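Local coordinates for protein chorismate mutase (Helicobacter pylori, PDB 6AL9) that probably catalyses the rearrangement of chorismate to prephenate, as an all-helical, two-subunit mutase of the type II family, at residues C48-R51 / E52-L56; K57-S60 / Q61-F64; T73-Y76 / T77-K81. All coordinates share one frame; numbering follows the deposited sequence.

Overall arrangement
The three contacts follow one another along the chain, all within the type II chorismate mutase fold. Interactions 1 and 2 lie on helix 49-61, at its start and its end, with centres about 13 Å apart. Interaction 3 sits in the first half of helix 69-93, its centre about 11 Å from that of interaction 1 and about 15 Å from that of interaction 2. The two helices pack together: Glu52 and Ile55 touch Phe80, Leu56 touches Tyr76, and Leu59 CD1 lies 3.5 Å from Tyr76 CE2. All three contacts also touch the second subunit. Interaction 1 supplies four of the nine residues lining the p-hydroxybenzoic acid pocket; interaction 2 lies away from the sites.

Interaction 1: C48-R51 / E52-L56; sequences CPKR and EQEIL. With PHB (p-hydroxybenzoic acid), chain E.
Glu52 N bonds to Cys48 O at 3.2 Å and opens the i to i+4 hydrogen bonding of helix 49-61. Cys48 is the N-cap residue. Three further i to i+4 bonds follow, from Gln53 N, Glu54 N and Ile55 N to the carbonyls of Pro49, Lys50 and Arg51.

Cys48 N gives a nearly straight bond to the phenol oxygen O4 of the bound p-hydroxybenzoic acid (PHB), 2.8 Å long with an angle of 167° at the hydrogen. The phenol in turn donates to Glu52 OE2 over 3.2 Å. O4 is thus gripped by a backbone N-H and a carboxylate one turn apart. Glu52 CG lies beside its backbone N (chi1 -69°) and the chain then runs extended, which carries the carboxylate to O4. Arg84 forms a salt bridge with the same OE2 and probably helps to position it.

The remaining contacts are packing. Ile55 CG1 lies 3.7 Å above the centre of the Arg51 guanidinium, on one face. Arg51 NH2 forms a salt bridge with Asp17 of the second subunit. Ile55 CD1 reaches PHB O1' at 3.5 Å, and Glu52 CG comes 3.4 Å from PHB C5. On the outer side Lys50 CG rests 3.8 Å from Glu54 OE2, although the charged ends do not meet.

Arg30 and Ser83 also bond the ligand. The arrangement is that of a helix N-terminus lining the ligand pocket of an all-helical chorismate mutase, with Arg51 of the pocket tied to the second subunit.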
ATOM      1  N   CYS B  48      18.632  -3.256  -0.481  1.00 33.55           N
ATOM      2  CA  CYS B  48      18.874  -4.699  -0.336  1.00 33.74           C
ATOM      3  C   CYS B  48      17.914  -5.517  -1.226  1.00 31.49           C
ATOM      4  O   CYS B  48      16.856  -5.979  -0.775  1.00 30.24           O
ATOM      5  CB  CYS B  48      18.808  -5.162   1.128  1.00 32.83           C
ATOM      6  SG  CYS B  48      19.426  -6.855   1.323  1.00 37.15           S
ATOM      7  N   PRO B  49      18.291  -5.694  -2.499  1.00 30.33           N
ATOM      8  CA  PRO B  49      17.486  -6.445  -3.459  1.00 31.35           C
ATOM      9  C   PRO B  49      17.137  -7.901  -3.064  1.00 33.38           C
ATOM     10  O   PRO B  49      15.988  -8.327  -3.281  1.00 33.08           O
ATOM     11  CB  PRO B  49      18.294  -6.376  -4.754  1.00 30.20           C
ATOM     12  CG  PRO B  49      19.603  -5.778  -4.405  1.00 31.96           C
ATOM     13  CD  PRO B  49      19.422  -5.013  -3.140  1.00 30.24           C
ATOM     14  N   LYS B  50      18.089  -8.655  -2.505  1.00 33.38           N
ATOM     15  CA  LYS B  50      17.783 -10.022  -2.021  1.00 33.91           C
ATOM     16  C   LYS B  50      16.572 -10.032  -1.063  1.00 31.33           C
ATOM     17  O   LYS B  50      15.635 -10.837  -1.214  1.00 31.70           O
ATOM     18  CB  LYS B  50      19.006 -10.640  -1.333  1.00 37.31           C
ATOM     19  CG  LYS B  50      18.816 -12.081  -0.902  1.00 42.92           C
ATOM     20  CD  LYS B  50      20.137 -12.775  -0.583  1.00 48.04           C
ATOM     21  CE  LYS B  50      21.008 -12.900  -1.833  1.00 55.67           C
ATOM     22  NZ  LYS B  50      22.259 -13.691  -1.629  1.00 59.05           N
ATOM     23  N   ARG B  51      16.597  -9.125  -0.095  1.00 28.93           N
ATOM     24  CA  ARG B  51      15.534  -9.005   0.876  1.00 30.22           C
ATOM     25  C   ARG B  51      14.176  -8.645   0.227  1.00 30.22           C
ATOM     26  O   ARG B  51      13.157  -9.282   0.536  1.00 30.62           O
ATOM     27  CB  ARG B  51      15.924  -7.972   1.934  1.00 31.29           C
ATOM     28  CG  ARG B  51      14.818  -7.536   2.900  1.00 30.87           C
ATOM     29  CD  ARG B  51      14.354  -8.651   3.815  1.00 31.64           C
ATOM     30  NE  ARG B  51      13.334  -8.160   4.721  1.00 30.23           N
ATOM     31  CZ  ARG B  51      12.404  -8.915   5.294  1.00 31.71           C
ATOM     32  NH1 ARG B  51      12.342 -10.220   5.064  1.00 34.01           N
ATOM     33  NH2 ARG B  51      11.510  -8.354   6.090  1.00 30.17           N
ATOM     34  N   GLU B  52      14.170  -7.643  -0.666  1.00 27.84           N
ATOM     35  CA  GLU B  52      12.964  -7.247  -1.387  1.00 26.00           C
ATOM     36  C   GLU B  52      12.358  -8.438  -2.102  1.00 27.03           C
ATOM     37  O   GLU B  52      11.145  -8.628  -2.071  1.00 27.06           O
ATOM     38  CB  GLU B  52      13.260  -6.140  -2.405  1.00 26.07           C
ATOM     39  CG  GLU B  52      13.620  -4.787  -1.797  1.00 25.35           C
ATOM     40  CD  GLU B  52      13.736  -3.674  -2.834  1.00 27.00           C
ATOM     41  OE1 GLU B  52      13.476  -3.946  -4.038  1.00 28.25           O
ATOM     42  OE2 GLU B  52      14.100  -2.518  -2.445  1.00 28.47           O
ATOM     43  N   GLN B  53      13.194  -9.236  -2.755  1.00 27.48           N
ATOM     44  CA  GLN B  53      12.709 -10.362  -3.539  1.00 29.83           C
ATOM     45  C   GLN B  53      12.217 -11.500  -2.646  1.00 29.69           C
ATOM     46  O   GLN B  53      11.235 -12.148  -2.976  1.00 31.68           O
ATOM     47  CB  GLN B  53      13.782 -10.872  -4.489  1.00 32.22           C
ATOM     48  CG  GLN B  53      13.809 -10.160  -5.824  1.00 33.12           C
ATOM     49  CD  GLN B  53      12.503 -10.278  -6.614  1.00 34.73           C
ATOM     50  OE1 GLN B  53      12.037 -11.374  -6.974  1.00 38.28           O
ATOM     51  NE2 GLN B  53      11.927  -9.144  -6.909  1.00 33.62           N
ATOM     52  N   GLU B  54      12.889 -11.734  -1.525  1.00 28.76           N
ATOM     53  CA  GLU B  54      12.372 -12.617  -0.497  1.00 29.95           C
ATOM     54  C   GLU B  54      10.986 -12.204   0.038  1.00 27.96           C
ATOM     55  O   GLU B  54      10.108 -13.050   0.198  1.00 26.88           O
ATOM     56  CB  GLU B  54      13.384 -12.737   0.652  1.00 32.74           C
ATOM     57  CG  GLU B  54      14.592 -13.594   0.292  1.00 37.02           C
ATOM     58  CD  GLU B  54      15.740 -13.478   1.293  1.00 42.10           C
ATOM     59  OE1 GLU B  54      15.761 -12.507   2.085  1.00 44.18           O
ATOM     60  OE2 GLU B  54      16.633 -14.368   1.292  1.00 49.25           O
ATOM     61  N   ILE B  55      10.779 -10.910   0.293  1.00 26.09           N
ATOM     62  CA  ILE B  55       9.468 -10.410   0.717  1.00 26.58           C
ATOM     63  C   ILE B  55       8.392 -10.763  -0.320  1.00 27.07           C
ATOM     64  O   ILE B  55       7.384 -11.416   0.006  1.00 25.69           O
ATOM     65  CB  ILE B  55       9.494  -8.871   0.983  1.00 24.87           C
ATOM     66  CG1 ILE B  55      10.303  -8.591   2.246  1.00 25.38           C
ATOM     67  CG2 ILE B  55       8.089  -8.331   1.164  1.00 24.56           C
ATOM     68  CD1 ILE B  55      10.508  -7.133   2.613  1.00 23.78           C
ATOM     69  N   LEU B  56       8.630 -10.369  -1.574  1.00 28.91           N
ATOM     70  CA  LEU B  56       7.686 -10.663  -2.666  1.00 31.56           C
ATOM     71  C   LEU B  56       7.397 -12.163  -2.818  1.00 34.30           C
ATOM     72  O   LEU B  56       6.242 -12.567  -2.921  1.00 35.02           O
ATOM     73  CB  LEU B  56       8.170 -10.064  -3.995  1.00 31.38           C
ATOM     74  CG  LEU B  56       7.853  -8.565  -4.108  1.00 33.55           C
ATOM     75  CD1 LEU B  56       8.609  -7.846  -5.208  1.00 35.58           C
ATOM     76  CD2 LEU B  56       6.364  -8.346  -4.318  1.00 35.30           C
TER
HETATM   77  C1' PHB E 101      11.827  -2.830   3.764  0.80 53.31           C
HETATM   78  O1' PHB E 101      11.093  -3.838   3.685  0.80 48.15           O
HETATM   79  O2' PHB E 101      11.641  -1.951   4.638  0.80 55.54           O
HETATM   80  C1  PHB E 101      12.952  -2.686   2.779  0.80 51.84           C
HETATM   81  C2  PHB E 101      13.466  -1.429   2.439  1.00 50.35           C
HETATM   82  C3  PHB E 101      14.513  -1.319   1.522  1.00 46.43           C
HETATM   83  C4  PHB E 101      15.047  -2.471   0.948  1.00 45.36           C
HETATM   84  C5  PHB E 101      14.537  -3.724   1.291  0.80 47.41           C
HETATM   85  C6  PHB E 101      13.493  -3.833   2.203  0.80 49.24           C
HETATM   86  O4  PHB E 101      16.061  -2.387   0.046  1.00 38.58           O

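Interaction 2: K57-S60 / Q61-F64; sequences KRLS and QRDF
The Arg62 side chain runs beside that of Leu59 where helix 49-61 gives way to the loop that leads to helix 69-93. This is a helix C-terminus in an all-helical chorismate mutase fold. The last backbone bonds span i to i+3: Gln61 N meets Arg58 O at 3.1 Å, and Arg62 N meets Leu59 O at 3.2 Å. In both the donor stands above the carbonyl plane. Gln61 N also makes a weak bond to Lys57 O.

The Arg62 side chain can be followed outward. CB lies 3.5 Å from Leu59 O. CG lies near two carbonyl oxygens, Leu59 O and Arg58 O, the latter at 3.7 Å. CD runs alongside the Leu59 side chain and touches CD2 at 4.0 Å, both chains pointing the same way. The chain then bends at chi3 (79°). NE comes 4.4 Å from Arg58 NH1, a pair of like charges. Arg58 NH1 is hydrogen-bonded to Asn21 OD1 of the second subunit. Asp25 of that subunit, in a long, weak ion pair with Arg62 NH1, may ease the repulsion.

Phe64 returns to the helix end and packs on Asp25 of the second subunit. Its ring turns an edge to the last turn, and CE2 lies 3.4 Å from Leu59 O, near the ring plane.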
ATOM      1  N   LYS B  57       8.448 -12.976  -2.826  1.00 35.31           N
ATOM      2  CA  LYS B  57       8.309 -14.416  -2.935  1.00 37.86           C
ATOM      3  C   LYS B  57       7.380 -14.930  -1.850  1.00 33.29           C
ATOM      4  O   LYS B  57       6.362 -15.587  -2.122  1.00 31.77           O
ATOM      5  CB  LYS B  57       9.685 -15.083  -2.820  1.00 45.56           C
ATOM      6  CG  LYS B  57      10.073 -15.922  -4.027  1.00 56.35           C
ATOM      7  CD  LYS B  57      11.574 -16.226  -4.055  1.00 65.96           C
ATOM      8  CE  LYS B  57      12.369 -14.972  -4.428  1.00 70.63           C
ATOM      9  NZ  LYS B  57      13.847 -15.085  -4.247  1.00 72.67           N
ATOM     10  N   ARG B  58       7.718 -14.613  -0.606  1.00 31.39           N
ATOM     11  CA  ARG B  58       6.931 -15.103   0.520  1.00 31.54           C
ATOM     12  C   ARG B  58       5.456 -14.665   0.360  1.00 30.86           C
ATOM     13  O   ARG B  58       4.552 -15.510   0.376  1.00 31.10           O
ATOM     14  CB  ARG B  58       7.529 -14.612   1.831  1.00 31.05           C
ATOM     15  CG  ARG B  58       6.776 -15.039   3.080  1.00 31.52           C
ATOM     16  CD  ARG B  58       7.377 -14.384   4.331  1.00 31.27           C
ATOM     17  NE  ARG B  58       7.037 -12.964   4.474  1.00 31.49           N
ATOM     18  CZ  ARG B  58       5.852 -12.485   4.855  1.00 31.38           C
ATOM     19  NH1 ARG B  58       4.851 -13.305   5.118  1.00 31.86           N
ATOM     20  NH2 ARG B  58       5.656 -11.172   4.948  1.00 31.00           N
ATOM     21  N   LEU B  59       5.230 -13.370   0.145  1.00 27.85           N
ATOM     22  CA  LEU B  59       3.846 -12.856  -0.029  1.00 28.65           C
ATOM     23  C   LEU B  59       3.087 -13.476  -1.215  1.00 28.63           C
ATOM     24  O   LEU B  59       1.874 -13.679  -1.139  1.00 26.27           O
ATOM     25  CB  LEU B  59       3.840 -11.328  -0.196  1.00 26.34           C
ATOM     26  CG  LEU B  59       4.314 -10.548   1.010  1.00 27.00           C
ATOM     27  CD1 LEU B  59       4.704  -9.140   0.577  1.00 28.22           C
ATOM     28  CD2 LEU B  59       3.250 -10.542   2.098  1.00 27.12           C
ATOM     29  N   SER B  60       3.800 -13.763  -2.304  1.00 31.07           N
ATOM     30  CA  SER B  60       3.221 -14.429  -3.466  1.00 34.94           C
ATOM     31  C   SER B  60       2.619 -15.791  -3.160  1.00 36.31           C
ATOM     32  O   SER B  60       1.675 -16.213  -3.817  1.00 37.93           O
ATOM     33  CB  SER B  60       4.286 -14.608  -4.538  1.00 37.15           C
ATOM     34  OG  SER B  60       4.573 -13.354  -5.098  1.00 42.20           O
ATOM     35  N   GLN B  61       3.160 -16.484  -2.174  1.00 38.16           N
ATOM     36  CA  GLN B  61       2.684 -17.827  -1.901  1.00 42.42           C
ATOM     37  C   GLN B  61       1.371 -17.798  -1.106  1.00 42.81           C
ATOM     38  O   GLN B  61       0.651 -18.792  -1.068  1.00 43.97           O
ATOM     39  CB  GLN B  61       3.754 -18.640  -1.176  1.00 45.06           C
ATOM     40  CG  GLN B  61       5.079 -18.769  -1.911  1.00 46.14           C
ATOM     41  CD  GLN B  61       6.252 -18.856  -0.937  1.00 53.33           C
ATOM     42  OE1 GLN B  61       6.082 -18.745   0.292  1.00 56.83           O
ATOM     43  NE2 GLN B  61       7.452 -19.068  -1.474  1.00 56.63           N
ATOM     44  N   ARG B  62       1.034 -16.655  -0.513  1.00 42.09           N
ATOM     45  CA  ARG B  62      -0.115 -16.566   0.390  1.00 41.83           C
ATOM     46  C   ARG B  62      -1.448 -16.559  -0.365  1.00 42.44           C
ATOM     47  O   ARG B  62      -1.488 -16.359  -1.584  1.00 37.81           O
ATOM     48  CB  ARG B  62      -0.011 -15.314   1.246  1.00 41.10           C
ATOM     49  CG  ARG B  62       1.293 -15.189   2.017  1.00 42.45           C
ATOM     50  CD  ARG B  62       1.333 -13.923   2.871  1.00 42.34           C
ATOM     51  NE  ARG B  62       0.586 -14.059   4.124  1.00 44.73           N
ATOM     52  CZ  ARG B  62      -0.392 -13.247   4.535  1.00 47.86           C
ATOM     53  NH1 ARG B  62      -0.780 -12.201   3.815  1.00 49.69           N
ATOM     54  NH2 ARG B  62      -0.987 -13.476   5.696  1.00 52.74           N
ATOM     55  N   ASP B  63      -2.539 -16.802   0.365  1.00 45.54           N
ATOM     56  CA  ASP B  63      -3.873 -16.959  -0.244  1.00 48.07           C
ATOM     57  C   ASP B  63      -4.650 -15.659  -0.294  1.00 47.31           C
ATOM     58  O   ASP B  63      -4.978 -15.091   0.746  1.00 51.18           O
ATOM     59  CB  ASP B  63      -4.708 -17.987   0.508  1.00 52.68           C
ATOM     60  CG  ASP B  63      -4.981 -19.208  -0.325  1.00 61.32           C
ATOM     61  OD1 ASP B  63      -4.099 -20.106  -0.367  1.00 64.75           O
ATOM     62  OD2 ASP B  63      -6.062 -19.248  -0.960  1.00 63.02           O
ATOM     63  N   PHE B  64      -4.947 -15.198  -1.503  1.00 43.24           N
ATOM     64  CA  PHE B  64      -5.653 -13.932  -1.709  1.00 41.47           C
ATOM     65  C   PHE B  64      -6.784 -14.123  -2.686  1.00 37.80           C
ATOM     66  O   PHE B  64      -6.654 -14.908  -3.600  1.00 38.22           O
ATOM     67  CB  PHE B  64      -4.708 -12.882  -2.318  1.00 42.31           C
ATOM     68  CG  PHE B  64      -3.571 -12.486  -1.420  1.00 40.51           C
ATOM     69  CD1 PHE B  64      -3.810 -11.848  -0.218  1.00 38.25           C
ATOM     70  CD2 PHE B  64      -2.258 -12.744  -1.793  1.00 38.71           C
ATOM     71  CE1 PHE B  64      -2.767 -11.492   0.603  1.00 37.51           C
ATOM     72  CE2 PHE B  64      -1.217 -12.378  -0.982  1.00 38.24           C
ATOM     73  CZ  PHE B  64      -1.468 -11.755   0.216  1.00 39.39           C
TER

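Interaction 3: T73-Y76 / T77-K81; sequences TGFY and TEVFK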
ATOM      1  N   THR B  73       3.925  -7.006  -7.110  1.00 22.67           N
ATOM      2  CA  THR B  73       5.133  -6.396  -7.647  1.00 24.23           C
ATOM      3  C   THR B  73       4.930  -4.887  -7.811  1.00 25.09           C
ATOM      4  O   THR B  73       5.743  -4.105  -7.360  1.00 28.78           O
ATOM      5  CB  THR B  73       5.559  -7.045  -9.000  1.00 25.49           C
ATOM      6  OG1 THR B  73       5.966  -8.410  -8.791  1.00 25.11           O
ATOM      7  CG2 THR B  73       6.722  -6.287  -9.628  1.00 26.13           C
ATOM      8  N   GLY B  74       3.816  -4.472  -8.395  1.00 25.68           N
ATOM      9  CA  GLY B  74       3.540  -3.053  -8.535  1.00 25.19           C
ATOM     10  C   GLY B  74       3.371  -2.383  -7.187  1.00 24.60           C
ATOM     11  O   GLY B  74       4.013  -1.373  -6.891  1.00 25.55           O
ATOM     12  N   PHE B  75       2.493  -2.934  -6.367  1.00 22.11           N
ATOM     13  CA  PHE B  75       2.330  -2.413  -5.032  1.00 21.62           C
ATOM     14  C   PHE B  75       3.678  -2.208  -4.293  1.00 22.20           C
ATOM     15  O   PHE B  75       3.980  -1.116  -3.787  1.00 19.90           O
ATOM     16  CB  PHE B  75       1.429  -3.334  -4.227  1.00 20.95           C
ATOM     17  CG  PHE B  75       1.010  -2.761  -2.899  1.00 20.55           C
ATOM     18  CD1 PHE B  75       0.227  -1.626  -2.843  1.00 20.02           C
ATOM     19  CD2 PHE B  75       1.398  -3.363  -1.715  1.00 19.82           C
ATOM     20  CE1 PHE B  75      -0.190  -1.098  -1.621  1.00 21.14           C
ATOM     21  CE2 PHE B  75       1.007  -2.840  -0.497  1.00 21.09           C
ATOM     22  CZ  PHE B  75       0.204  -1.705  -0.443  1.00 21.05           C
ATOM     23  N   TYR B  76       4.480  -3.267  -4.215  1.00 22.72           N
ATOM     24  CA  TYR B  76       5.675  -3.221  -3.390  1.00 21.53           C
ATOM     25  C   TYR B  76       6.810  -2.492  -4.030  1.00 21.18           C
ATOM     26  O   TYR B  76       7.664  -2.012  -3.336  1.00 18.71           O
ATOM     27  CB  TYR B  76       6.091  -4.604  -2.886  1.00 21.52           C
ATOM     28  CG  TYR B  76       5.412  -4.915  -1.566  1.00 21.02           C
ATOM     29  CD1 TYR B  76       5.901  -4.391  -0.376  1.00 20.56           C
ATOM     30  CD2 TYR B  76       4.233  -5.652  -1.520  1.00 20.94           C
ATOM     31  CE1 TYR B  76       5.275  -4.636   0.822  1.00 19.89           C
ATOM     32  CE2 TYR B  76       3.606  -5.901  -0.325  1.00 20.27           C
ATOM     33  CZ  TYR B  76       4.138  -5.388   0.833  1.00 20.73           C
ATOM     34  OH  TYR B  76       3.513  -5.622   2.027  1.00 25.10           O
ATOM     35  N   THR B  77       6.819  -2.377  -5.351  1.00 23.12           N
ATOM     36  CA  THR B  77       7.834  -1.545  -6.001  1.00 25.26           C
ATOM     37  C   THR B  77       7.748  -0.145  -5.411  1.00 23.88           C
ATOM     38  O   THR B  77       8.756   0.455  -5.043  1.00 23.22           O
ATOM     39  CB  THR B  77       7.700  -1.497  -7.544  1.00 28.27           C
ATOM     40  OG1 THR B  77       8.006  -2.796  -8.112  1.00 27.61           O
ATOM     41  CG2 THR B  77       8.705  -0.470  -8.110  1.00 28.56           C
ATOM     42  N   GLU B  78       6.516   0.348  -5.274  1.00 23.80           N
ATOM     43  CA  GLU B  78       6.279   1.675  -4.737  1.00 21.69           C
ATOM     44  C   GLU B  78       6.587   1.732  -3.244  1.00 19.88           C
ATOM     45  O   GLU B  78       7.289   2.658  -2.776  1.00 18.43           O
ATOM     46  CB  GLU B  78       4.835   2.070  -4.999  1.00 22.71           C
ATOM     47  CG  GLU B  78       4.453   3.448  -4.508  1.00 24.63           C
ATOM     48  CD  GLU B  78       5.265   4.566  -5.146  1.00 28.89           C
ATOM     49  OE1 GLU B  78       5.295   5.667  -4.555  1.00 32.03           O
ATOM     50  OE2 GLU B  78       5.854   4.363  -6.232  1.00 31.16           O
ATOM     51  N   VAL B  79       6.072   0.751  -2.509  1.00 17.05           N
ATOM     52  CA  VAL B  79       6.395   0.610  -1.098  1.00 17.41           C
ATOM     53  C   VAL B  79       7.898   0.582  -0.793  1.00 17.64           C
ATOM     54  O   VAL B  79       8.361   1.247   0.149  1.00 17.70           O
ATOM     55  CB  VAL B  79       5.729  -0.640  -0.492  1.00 16.94           C
ATOM     56  CG1 VAL B  79       6.194  -0.862   0.940  1.00 16.31           C
ATOM     57  CG2 VAL B  79       4.224  -0.465  -0.497  1.00 16.53           C
ATOM     58  N   PHE B  80       8.661  -0.186  -1.566  1.00 19.53           N
ATOM     59  CA  PHE B  80      10.110  -0.266  -1.383  1.00 20.33           C
ATOM     60  C   PHE B  80      10.778   1.057  -1.777  1.00 23.14           C
ATOM     61  O   PHE B  80      11.701   1.484  -1.083  1.00 24.04           O
ATOM     62  CB  PHE B  80      10.752  -1.402  -2.201  1.00 21.14           C
ATOM     63  CG  PHE B  80      10.350  -2.810  -1.781  1.00 20.58           C
ATOM     64  CD1 PHE B  80      10.133  -3.143  -0.469  1.00 20.72           C
ATOM     65  CD2 PHE B  80      10.183  -3.787  -2.728  1.00 20.68           C
ATOM     66  CE1 PHE B  80       9.765  -4.414  -0.108  1.00 20.73           C
ATOM     67  CE2 PHE B  80       9.819  -5.064  -2.379  1.00 20.31           C
ATOM     68  CZ  PHE B  80       9.601  -5.376  -1.067  1.00 20.45           C
ATOM     69  N   LYS B  81      10.329   1.691  -2.867  1.00 24.05           N
ATOM     70  CA  LYS B  81      10.762   3.071  -3.188  1.00 27.72           C
ATOM     71  C   LYS B  81      10.491   4.052  -2.063  1.00 25.16           C
ATOM     72  O   LYS B  81      11.377   4.795  -1.679  1.00 23.20           O
ATOM     73  CB  LYS B  81      10.124   3.607  -4.477  1.00 31.16           C
ATOM     74  CG  LYS B  81      10.798   3.043  -5.712  1.00 38.06           C
ATOM     75  CD  LYS B  81      10.364   3.723  -6.998  1.00 44.33           C
ATOM     76  CE  LYS B  81      10.848   2.935  -8.220  1.00 45.65           C
ATOM     77  NZ  LYS B  81       9.827   2.952  -9.317  1.00 48.98           N
TER
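Tyr76 CB rises over one face of the Phe80 ring, 4.2 Å from its centroid. This is a CH-pi contact. The Tyr76 and Phe80 rings meet obliquely, with centroids 5.4 Å apart and planes at 42°. The main bump on this side is thus the tyrosine methylene, set against the flat of the phenylalanine. The Phe80 ring also lies close against the preceding turn, with Phe80 CD2 3.1 Å from Tyr76 O.

Val79 packs against two neighbouring rings, one methyl to each. CG1, anti to the backbone N (chi1 174°), lies beside the Tyr76 ring, 3.8 Å from CD1. CG2, on the backbone N side, sits over the Phe75 ring in a second CH-pi contact, 17° off the normal and offset toward the rim. The edge of the Phe75 ring is met in plane by Tyr76 CE2. One branched residue therefore serves both rings.

Thr73 and Thr77 form a polar patch. Thr73 O accepts Thr77 N at 2.9 Å and Thr77 OG1 at 2.7 Å, from opposite faces of the carbonyl plane. The threonine hydroxyl is thus tied back to the preceding turn. Among the other backbone bonds, Val79 N to Phe75 O (3.1 Å) and Phe80 N to Tyr76 O carry on the helical pattern, while the bond from Glu78 N to Gly74 O is weak.

Beyond the helix, the Phe75 ring meets Phe75 of the second subunit. Tyr76, Val79 and Phe80 also touch Arg30 of helix 9-41. This is helix-helix packing in an all-helical chorismate mutase dimer, beside the ligand pocket: the nearest atoms of the Phe80 side chain and the bound p-hydroxybenzoic acid are about 4 Å apart.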